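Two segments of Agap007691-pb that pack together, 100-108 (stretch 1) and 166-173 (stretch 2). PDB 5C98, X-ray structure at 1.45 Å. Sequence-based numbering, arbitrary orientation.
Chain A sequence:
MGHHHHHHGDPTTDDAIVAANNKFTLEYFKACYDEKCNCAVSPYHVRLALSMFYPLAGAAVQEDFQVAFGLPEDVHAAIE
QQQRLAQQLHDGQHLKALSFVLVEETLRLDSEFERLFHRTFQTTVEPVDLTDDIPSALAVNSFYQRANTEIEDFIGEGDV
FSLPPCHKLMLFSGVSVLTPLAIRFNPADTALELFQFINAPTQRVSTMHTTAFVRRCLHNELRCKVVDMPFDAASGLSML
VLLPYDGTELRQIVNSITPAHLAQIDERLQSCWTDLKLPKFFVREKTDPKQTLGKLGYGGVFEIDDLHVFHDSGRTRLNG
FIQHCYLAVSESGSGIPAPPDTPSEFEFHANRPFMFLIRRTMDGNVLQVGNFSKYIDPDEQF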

# COMPACT_ATOMS: atom_id res chain seq x y z
N PHE A 100 -2.30 8.37 -10.83
CA PHE A 100 -3.03 9.46 -11.45
C PHE A 100 -2.22 10.72 -11.17
O PHE A 100 -1.67 10.88 -10.07
CB PHE A 100 -4.42 9.54 -10.82
CG PHE A 100 -5.32 10.55 -11.42
CD1 PHE A 100 -5.95 10.29 -12.62
CD2 PHE A 100 -5.56 11.77 -10.80
CE1 PHE A 100 -6.80 11.22 -13.22
CE2 PHE A 100 -6.42 12.70 -11.38
CZ PHE A 100 -7.02 12.44 -12.60
N VAL A 101 -2.14 11.58 -12.16
CA VAL A 101 -1.31 12.78 -12.07
C VAL A 101 -2.17 13.98 -12.39
O VAL A 101 -2.89 13.99 -13.41
CB VAL A 101 -0.13 12.71 -13.05
CG1 VAL A 101 0.77 13.90 -12.93
CG2 VAL A 101 0.65 11.42 -12.87
N LEU A 102 -2.09 15.01 -11.54
CA LEU A 102 -2.65 16.32 -11.86
C LEU A 102 -1.53 17.26 -12.28
O LEU A 102 -0.47 17.30 -11.65
CB LEU A 102 -3.35 16.95 -10.66
CG LEU A 102 -4.61 16.27 -10.13
CD1 LEU A 102 -5.07 16.99 -8.88
CD2 LEU A 102 -5.69 16.30 -11.20
N VAL A 103 -1.76 18.01 -13.34
CA VAL A 103 -0.86 19.07 -13.78
C VAL A 103 -1.67 20.35 -13.94
O VAL A 103 -2.85 20.32 -14.33
CB VAL A 103 -0.12 18.74 -15.10
CG1 VAL A 103 0.86 17.60 -14.90
CG2 VAL A 103 -1.10 18.42 -16.22
N GLU A 104 -1.03 21.47 -13.65
CA GLU A 104 -1.68 22.77 -13.85
C GLU A 104 -1.98 23.00 -15.33
O GLU A 104 -1.07 23.02 -16.16
CB GLU A 104 -0.79 23.89 -13.30
CG GLU A 104 -1.20 25.32 -13.67
CD GLU A 104 -2.66 25.66 -13.38
OE1 GLU A 104 -3.15 25.28 -12.30
OE2 GLU A 104 -3.28 26.30 -14.26
N GLU A 105 -3.25 23.22 -15.64
CA GLU A 105 -3.70 23.25 -17.03
C GLU A 105 -3.16 24.44 -17.81
O GLU A 105 -3.10 24.37 -19.04
CB GLU A 105 -5.23 23.26 -17.09
CG GLU A 105 -5.90 24.52 -16.50
CD GLU A 105 -7.42 24.39 -16.45
OE1 GLU A 105 -7.94 23.29 -16.71
OE2 GLU A 105 -8.09 25.40 -16.13
N THR A 106 -2.76 25.52 -17.16
CA THR A 106 -2.34 26.69 -17.93
C THR A 106 -0.88 26.63 -18.36
O THR A 106 -0.43 27.56 -19.04
CB THR A 106 -2.55 27.99 -17.15
OG1 THR A 106 -1.80 27.95 -15.93
CG2 THR A 106 -4.06 28.24 -16.86
N LEU A 107 -0.14 25.59 -17.98
CA LEU A 107 1.27 25.46 -18.34
C LEU A 107 1.42 24.40 -19.42
O LEU A 107 1.09 23.23 -19.20
CB LEU A 107 2.11 25.08 -17.11
CG LEU A 107 2.09 26.07 -15.94
CD1 LEU A 107 2.96 25.55 -14.81
CD2 LEU A 107 2.58 27.43 -16.40
N ARG A 108 2.00 24.79 -20.55
CA ARG A 108 2.30 23.83 -21.60
C ARG A 108 3.30 22.79 -21.09
O ARG A 108 4.27 23.12 -20.41
CB ARG A 108 2.87 24.56 -22.81
CG ARG A 108 3.11 23.68 -24.01
CD ARG A 108 3.56 24.51 -25.20
NE ARG A 108 4.51 23.79 -26.05
CZ ARG A 108 5.17 24.37 -27.06
NH1 ARG A 108 4.98 25.65 -27.33
NH2 ARG A 108 6.02 23.65 -27.79
N CYS A 166 0.33 28.59 -6.49
CA CYS A 166 -0.36 27.33 -6.33
C CYS A 166 0.46 26.16 -6.89
O CYS A 166 1.41 26.32 -7.65
CB CYS A 166 -1.72 27.39 -7.00
SG CYS A 166 -2.80 28.61 -6.21
N HIS A 167 0.05 24.96 -6.48
CA HIS A 167 0.73 23.75 -6.92
C HIS A 167 0.66 23.60 -8.43
O HIS A 167 -0.29 24.02 -9.07
CB HIS A 167 0.03 22.54 -6.30
CG HIS A 167 0.21 22.43 -4.83
ND1 HIS A 167 1.17 23.14 -4.13
CD2 HIS A 167 -0.43 21.67 -3.91
CE1 HIS A 167 1.11 22.82 -2.85
NE2 HIS A 167 0.14 21.94 -2.69
N LYS A 168 1.71 22.97 -9.00
CA LYS A 168 1.77 22.68 -10.43
C LYS A 168 1.65 21.20 -10.76
O LYS A 168 1.28 20.88 -11.89
CB LYS A 168 3.10 23.17 -11.02
CG LYS A 168 3.33 24.68 -10.89
CD LYS A 168 4.67 25.06 -11.52
CE LYS A 168 5.24 26.32 -10.91
NZ LYS A 168 4.42 27.51 -11.23
N LEU A 169 1.95 20.30 -9.81
CA LEU A 169 2.15 18.89 -10.13
C LEU A 169 1.85 18.07 -8.89
O LEU A 169 2.49 18.27 -7.85
CB LEU A 169 3.60 18.65 -10.52
CG LEU A 169 3.99 17.22 -10.85
CD1 LEU A 169 3.34 16.75 -12.16
CD2 LEU A 169 5.52 17.11 -10.98
N MET A 170 0.93 17.10 -9.00
CA MET A 170 0.59 16.24 -7.88
C MET A 170 0.37 14.82 -8.36
O MET A 170 -0.07 14.59 -9.49
CB MET A 170 -0.69 16.69 -7.20
CG MET A 170 -0.63 18.14 -6.74
SD MET A 170 -1.95 18.56 -5.59
CE MET A 170 -1.34 17.78 -4.11
N LEU A 171 0.72 13.87 -7.49
CA LEU A 171 0.70 12.45 -7.82
C LEU A 171 -0.20 11.72 -6.84
O LEU A 171 -0.26 12.07 -5.66
CB LEU A 171 2.13 11.87 -7.72
CG LEU A 171 2.31 10.38 -8.05
CD1 LEU A 171 1.91 10.07 -9.50
CD2 LEU A 171 3.76 10.02 -7.79
N PHE A 172 -0.89 10.68 -7.32
CA PHE A 172 -1.80 9.87 -6.53
C PHE A 172 -1.59 8.40 -6.84
O PHE A 172 -1.31 8.04 -7.98
CB PHE A 172 -3.25 10.29 -6.79
CG PHE A 172 -3.44 11.75 -6.56
CD1 PHE A 172 -3.78 12.23 -5.30
CD2 PHE A 172 -3.21 12.66 -7.57
CE1 PHE A 172 -3.90 13.59 -5.09
CE2 PHE A 172 -3.31 14.01 -7.34
CZ PHE A 172 -3.66 14.47 -6.11
N SER A 173 -1.68 7.56 -5.80
CA SER A 173 -1.57 6.11 -5.93
C SER A 173 -2.74 5.48 -5.21
O SER A 173 -2.98 5.78 -4.04
CB SER A 173 -0.29 5.64 -5.24
OG SER A 173 -0.38 4.25 -4.95
O HOH W 1 -1.70 26.23 -10.30

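The most unusual feature lies where the pairing ends: a water joins the E104 carboxylate to the backbone of the other stretch. It donates to E104 OE1 at 2.6 Å and to H167 O at 2.9 Å. The other carboxylate oxygen turns back on its own stretch. E104 OE2 accepts from T106 N at 3.0 Å and T106 OG1 at 2.8 Å, within a type I turn from E104 to L107.

Before this turn, strands 100-104 and 169-173 run antiparallel. F100 and F172 form a hydrogen-bonded pair, with F100 N to F172 O at 3.0 Å and F172 N to F100 O at 2.9 Å. L102 and M170 repeat the pattern: L102 N to M170 O is 2.9 Å, and M170 N to L102 O is 3.0 Å. A final bond, E104 N to K168 O at 3.0 Å, extends the ladder just past the second strand.

Side chains alternate between the two faces. V101, V103, L169 and L171 share one. There L169 CD1 lies 3.9 Å from V101 CG1 and 3.8 Å from V103 CG1, so one methyl touches both valines. On the other face, L102 CD1 meets F172 CE2 at 3.8 Å. Beyond the strands, L107 CD1 packs on the aliphatic part of K168, 3.7 Å from K168 CD.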